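Local coordinates for dihydroneopterin triphosphate diphosphatase (Escherichia coli O157:H7, PDB 5U7F), which probably hydrolyses dihydroneopterin triphosphate to the monophosphate and pyrophosphate in folate biosynthesis, as a metal-dependent Nudix hydrolase that also accepts nucleoside triphosphates such as dATP, at residues A[24-29]-A[36-41]; A[28-33]-A[117-122]. All blocks are in the same frame, centred on the assembly; numbering follows the deposited sequence.

Contact 1: residues A[24-29]-A[36-41]. With CO (cobalt (II) ion), chain F.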
# COMPACT_ATOMS: atom_id res chain seq x y z
N VAL A 24 -6.23 -7.23 -8.08
CA VAL A 24 -5.48 -6.37 -7.16
C VAL A 24 -4.48 -5.50 -7.92
O VAL A 24 -3.76 -5.99 -8.77
CB VAL A 24 -4.73 -7.23 -6.14
CG1 VAL A 24 -3.89 -6.40 -5.24
CG2 VAL A 24 -5.75 -8.00 -5.31
N LEU A 25 -4.54 -4.21 -7.63
CA LEU A 25 -3.70 -3.22 -8.26
C LEU A 25 -2.31 -3.25 -7.65
O LEU A 25 -2.17 -3.04 -6.45
CB LEU A 25 -4.34 -1.84 -8.09
CG LEU A 25 -3.46 -0.67 -8.54
CD1 LEU A 25 -3.19 -0.73 -10.04
CD2 LEU A 25 -4.02 0.65 -8.12
N MET A 26 -1.31 -3.51 -8.47
CA MET A 26 0.07 -3.58 -7.99
C MET A 26 0.92 -2.58 -8.72
O MET A 26 0.78 -2.39 -9.95
CB MET A 26 0.59 -4.99 -8.15
CG MET A 26 -0.20 -6.00 -7.36
SD MET A 26 -0.12 -5.74 -5.56
CE MET A 26 1.61 -6.05 -5.32
N LEU A 27 1.82 -1.95 -7.97
CA LEU A 27 2.56 -0.80 -8.43
C LEU A 27 4.05 -1.08 -8.30
O LEU A 27 4.49 -1.59 -7.29
CB LEU A 27 2.17 0.44 -7.62
CG LEU A 27 0.69 0.79 -7.52
CD1 LEU A 27 0.44 1.78 -6.42
CD2 LEU A 27 0.26 1.37 -8.82
N GLN A 28 4.80 -0.74 -9.34
CA GLN A 28 6.25 -1.01 -9.44
C GLN A 28 7.07 0.10 -8.80
O GLN A 28 7.01 1.23 -9.23
CB GLN A 28 6.63 -1.16 -10.91
CG GLN A 28 8.08 -1.58 -11.08
CD GLN A 28 8.43 -1.75 -12.54
OE1 GLN A 28 7.87 -1.07 -13.40
NE2 GLN A 28 9.37 -2.64 -12.82
N ARG A 29 7.85 -0.20 -7.76
CA ARG A 29 8.58 0.88 -7.09
C ARG A 29 9.71 1.47 -7.92
O ARG A 29 10.27 0.81 -8.80
CB ARG A 29 9.17 0.41 -5.76
CG ARG A 29 8.13 0.16 -4.71
CD ARG A 29 8.79 -0.05 -3.34
NE ARG A 29 9.50 1.16 -2.90
CZ ARG A 29 8.90 2.23 -2.39
NH1 ARG A 29 7.57 2.26 -2.25
NH2 ARG A 29 9.61 3.29 -2.01
N TRP A 36 7.11 -4.83 -6.52
CA TRP A 36 5.72 -4.45 -6.72
C TRP A 36 4.91 -4.51 -5.41
O TRP A 36 5.09 -5.41 -4.60
CB TRP A 36 5.06 -5.34 -7.74
CG TRP A 36 5.70 -5.26 -9.07
CD1 TRP A 36 6.95 -5.70 -9.41
CD2 TRP A 36 5.14 -4.69 -10.27
NE1 TRP A 36 7.19 -5.46 -10.76
CE2 TRP A 36 6.09 -4.84 -11.30
CE3 TRP A 36 3.92 -4.07 -10.56
CZ2 TRP A 36 5.87 -4.38 -12.60
CZ3 TRP A 36 3.69 -3.63 -11.87
CH2 TRP A 36 4.67 -3.79 -12.86
N GLN A 37 4.00 -3.56 -5.26
CA GLN A 37 3.28 -3.39 -3.99
C GLN A 37 1.95 -2.72 -4.17
O GLN A 37 1.71 -2.06 -5.20
CB GLN A 37 4.11 -2.56 -3.03
CG GLN A 37 4.53 -1.24 -3.61
CD GLN A 37 4.98 -0.21 -2.61
OE1 GLN A 37 5.23 0.96 -2.96
NE2 GLN A 37 5.16 -0.64 -1.36
N SER A 38 1.08 -2.85 -3.18
CA SER A 38 -0.07 -1.98 -3.03
C SER A 38 0.42 -0.59 -2.53
O SER A 38 1.65 -0.35 -2.43
CB SER A 38 -1.10 -2.60 -2.06
OG SER A 38 -1.27 -4.00 -2.31
N VAL A 39 -0.49 0.34 -2.30
CA VAL A 39 -0.11 1.66 -1.81
C VAL A 39 0.44 1.59 -0.37
O VAL A 39 -0.21 1.02 0.49
CB VAL A 39 -1.29 2.62 -1.90
CG1 VAL A 39 -1.04 3.90 -1.14
CG2 VAL A 39 -1.59 2.94 -3.36
N THR A 40 1.64 2.11 -0.13
CA THR A 40 2.18 2.22 1.24
C THR A 40 2.64 3.65 1.44
O THR A 40 2.90 4.36 0.47
CB THR A 40 3.35 1.25 1.54
OG1 THR A 40 4.51 1.61 0.77
CG2 THR A 40 2.97 -0.18 1.27
N GLY A 41 2.70 4.10 2.69
CA GLY A 41 3.24 5.42 2.96
C GLY A 41 3.41 5.65 4.44
O GLY A 41 2.69 5.03 5.24
CO CO F . 4.33 4.84 -0.93
O HOH W 1 -3.41 -3.17 -4.06
O HOH W 2 5.87 3.84 0.26
O HOH W 3 3.55 3.08 -1.97
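Leu27 and Gln37 form the antiparallel, hydrogen-bonded pair of a beta hairpin. Leu27 N donates to Gln37 O at 2.8 Å, and Gln37 N donates back to Leu27 O. One residue on, Gln28 and Trp36 make a non-hydrogen-bonded pair. The Gln28 chain lies across the indole. Gln28 CB sits 3.6 Å from the centroid of the Trp36 six-membered ring, almost on its normal, a CH-pi contact. Met26 O meets the ring edge at CE3. The Gln28 amide is turned 23° from the indole plane, and its NE2 hydrogen-bonds to Pro33 O.

The tight part is on the Met26 side. The Met26 chain is bent at chi2 and chi3, and its CE reaches to 3.4 Å from Gln37 CA. Helices 126-132 and 136-147 cover this side. On the other face of the hairpin, Leu27 CD1 packs beside Val39 CG2.

The more open end holds Arg29, Thr40 and water. Gln37 CG stands between the backbone N and carbonyl carbon (chi1 55°), and the chain runs extended. Arg29 NH1 donates to Gln37 OE1 at 2.8 Å, while Asp31 salt-bridges NE and NH2. The amide oxygen lies in the guanidinium plane, but NH1 sits above the amide plane, and the two planes are perpendicular. Gln37 OE1 also accepts from water 3 and hydrogen-bonds to His118 NE2. Gln37 NE2 weakly hydrogen-bonds to Thr40 OG1.

Thr40 O binds a cobalt ion at 2.0 Å, and waters 2 and 3 are further ligands. Glu60 and Glu117 bind the same ion. Thr40 N donates to water 3, and Thr40 OG1 and water 2 are hydrogen-bonded at 2.7 Å. Gln37 is a second-shell residue. It links a metal-bound water to Arg29, a likely substrate-binding residue, where the hairpin enters the Nudix box.

Contact 2: residues A[28-33]-A[117-122]. With CO (cobalt (II) ion), chain E; CO (cobalt (II) ion), chain F.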
# COMPACT_ATOMS: atom_id res chain seq x y z
N GLN A 28 4.80 -0.74 -9.34
CA GLN A 28 6.25 -1.01 -9.44
C GLN A 28 7.07 0.10 -8.80
O GLN A 28 7.01 1.23 -9.23
CB GLN A 28 6.63 -1.16 -10.91
CG GLN A 28 8.08 -1.58 -11.08
CD GLN A 28 8.43 -1.75 -12.54
OE1 GLN A 28 7.87 -1.07 -13.40
NE2 GLN A 28 9.37 -2.64 -12.82
N ARG A 29 7.85 -0.20 -7.76
CA ARG A 29 8.58 0.88 -7.09
C ARG A 29 9.71 1.47 -7.92
O ARG A 29 10.27 0.81 -8.80
CB ARG A 29 9.17 0.41 -5.76
CG ARG A 29 8.13 0.16 -4.71
CD ARG A 29 8.79 -0.05 -3.34
NE ARG A 29 9.50 1.16 -2.90
CZ ARG A 29 8.90 2.23 -2.39
NH1 ARG A 29 7.57 2.26 -2.25
NH2 ARG A 29 9.61 3.29 -2.01
N ARG A 30 10.01 2.74 -7.65
CA ARG A 30 11.08 3.45 -8.37
C ARG A 30 12.46 3.19 -7.77
O ARG A 30 13.46 3.15 -8.49
CB ARG A 30 10.81 4.94 -8.38
CG ARG A 30 9.72 5.42 -9.37
CD ARG A 30 9.85 6.93 -9.61
NE ARG A 30 11.27 7.18 -9.82
CZ ARG A 30 11.88 7.20 -10.99
NH1 ARG A 30 11.19 7.09 -12.13
NH2 ARG A 30 13.20 7.36 -11.02
N ASP A 31 12.53 3.04 -6.44
CA ASP A 31 13.81 2.85 -5.75
C ASP A 31 14.30 1.41 -5.82
O ASP A 31 15.50 1.13 -5.75
CB ASP A 31 13.72 3.29 -4.28
CG ASP A 31 12.53 2.67 -3.55
OD1 ASP A 31 11.81 1.84 -4.15
OD2 ASP A 31 12.32 3.02 -2.36
N ASP A 32 13.35 0.49 -5.94
CA ASP A 32 13.58 -0.93 -6.10
C ASP A 32 12.62 -1.43 -7.20
O ASP A 32 11.50 -1.85 -6.92
CB ASP A 32 13.34 -1.68 -4.78
CG ASP A 32 13.69 -3.17 -4.86
OD1 ASP A 32 13.94 -3.67 -5.99
OD2 ASP A 32 13.71 -3.83 -3.80
N PRO A 33 13.05 -1.36 -8.46
CA PRO A 33 12.17 -1.73 -9.59
C PRO A 33 11.67 -3.19 -9.59
O PRO A 33 10.76 -3.52 -10.36
CB PRO A 33 13.05 -1.45 -10.81
CG PRO A 33 14.01 -0.38 -10.33
CD PRO A 33 14.33 -0.80 -8.93
N GLU A 117 4.46 8.01 -7.75
CA GLU A 117 5.59 7.48 -6.99
C GLU A 117 6.22 6.24 -7.63
O GLU A 117 7.28 5.77 -7.20
CB GLU A 117 5.10 7.17 -5.55
CG GLU A 117 6.16 6.75 -4.54
CD GLU A 117 5.59 6.57 -3.11
OE1 GLU A 117 5.54 5.41 -2.61
OE2 GLU A 117 5.18 7.60 -2.50
N HIS A 118 5.59 5.70 -8.68
CA HIS A 118 5.96 4.39 -9.21
C HIS A 118 6.34 4.42 -10.70
O HIS A 118 6.25 5.46 -11.31
CB HIS A 118 4.80 3.43 -8.99
CG HIS A 118 4.53 3.15 -7.54
ND1 HIS A 118 3.79 4.00 -6.75
CD2 HIS A 118 4.94 2.15 -6.73
CE1 HIS A 118 3.72 3.52 -5.52
NE2 HIS A 118 4.41 2.39 -5.48
N LEU A 119 6.73 3.28 -11.24
CA LEU A 119 7.19 3.19 -12.64
C LEU A 119 6.10 2.67 -13.59
O LEU A 119 6.12 2.94 -14.81
CB LEU A 119 8.41 2.29 -12.71
CG LEU A 119 9.70 2.75 -12.02
CD1 LEU A 119 10.71 1.64 -11.96
CD2 LEU A 119 10.29 3.95 -12.74
N ALA A 120 5.14 1.93 -13.03
CA ALA A 120 4.17 1.13 -13.80
C ALA A 120 3.12 0.60 -12.84
O ALA A 120 3.37 0.58 -11.63
CB ALA A 120 4.82 -0.03 -14.46
N TYR A 121 1.98 0.15 -13.38
CA TYR A 121 0.95 -0.52 -12.59
C TYR A 121 0.40 -1.74 -13.36
O TYR A 121 0.45 -1.80 -14.61
CB TYR A 121 -0.18 0.44 -12.21
CG TYR A 121 -1.12 0.78 -13.35
CD1 TYR A 121 -0.87 1.86 -14.19
CD2 TYR A 121 -2.27 0.04 -13.56
CE1 TYR A 121 -1.74 2.19 -15.23
CE2 TYR A 121 -3.15 0.35 -14.59
CZ TYR A 121 -2.88 1.43 -15.42
OH TYR A 121 -3.76 1.73 -16.45
N LYS A 122 -0.07 -2.72 -12.61
CA LYS A 122 -0.72 -3.91 -13.19
C LYS A 122 -1.91 -4.35 -12.32
O LYS A 122 -1.83 -4.30 -11.08
CB LYS A 122 0.27 -5.06 -13.32
CG LYS A 122 1.18 -4.98 -14.52
CD LYS A 122 0.38 -5.17 -15.82
CE LYS A 122 1.28 -5.11 -17.05
NZ LYS A 122 0.48 -4.93 -18.29
CO CO E . 3.76 7.96 -0.94
CO CO F . 4.33 4.84 -0.93
O HOH W 2 5.87 3.84 0.26
O HOH W 4 8.42 3.86 -5.74
O HOH W 5 4.55 9.46 -0.03
O HOH W 6 2.97 9.54 -2.15
O HOH W 3 3.55 3.08 -1.97
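Leu119 N and Ala120 O bracket Gln28 with two backbone hydrogen bonds. Gln28 N donates to Ala120 O at 3.0 Å. Leu119 N donates to Gln28 O at 2.9 Å. His118 CB and CD2 also approach this oxygen, which lies at the edge of the imidazole. Gln28 NE2 donates to a lone pair of Pro33 O, close to its own amide plane. That bond ties the end of the strand to the loop that follows it. Gln28 OE1 lies against Leu119 CB and Ala120 CB.

Arg29 grips Asp31 side-on. Its NE meets the syn lone pair of OD1, while NH2 meets OD2 from above the carboxylate plane. Water 4 joins the two segments. It accepts from Arg30 N and donates to Glu117 O, both at 2.7 Å, and lies over a face of the Arg29 guanidinium. His118 NE2 is satisfied by Gln37 OE1.

Glu117 bridges two cobalt ions, one through each carboxylate oxygen. Its extended chain carries the carboxylate out to the metals. At the surface, the Arg30 and Leu119 side chains cross at about a right angle, and Leu119 CD1 touches Pro33 CB.

Strand 118-125 is one of the two edge strands of the sheet within this chain, beside strand 23-29. Glu117, just before this strand, meets Glu56 and Glu60 of helix 49-61 at the metals.

How the contacts relate
Both contacts use strand 23-29, which lies between strands 36-42 and 118-125 in one mixed sheet. Contact 1 is buried near the centre of the chain and mixes apolar packing with a polar end. Contact 2 lies at the surface, at the sheet edge. Its direct hydrogen bonds are both backbone bonds, with water 4 as a bridge, whereas contact 1 adds a side-chain bond from Arg29 to Gln37. They share Gln28 and Arg29. Gln37 OE1 and His118 NE2 join them, 3.0 Å apart, and Leu27 packs on His118 and Tyr121. Both reach the same cobalt ion: contact 1 gives it a backbone carbonyl, contact 2 a carboxylate oxygen. Waters 2 and 3, further ligands of this ion, belong to both.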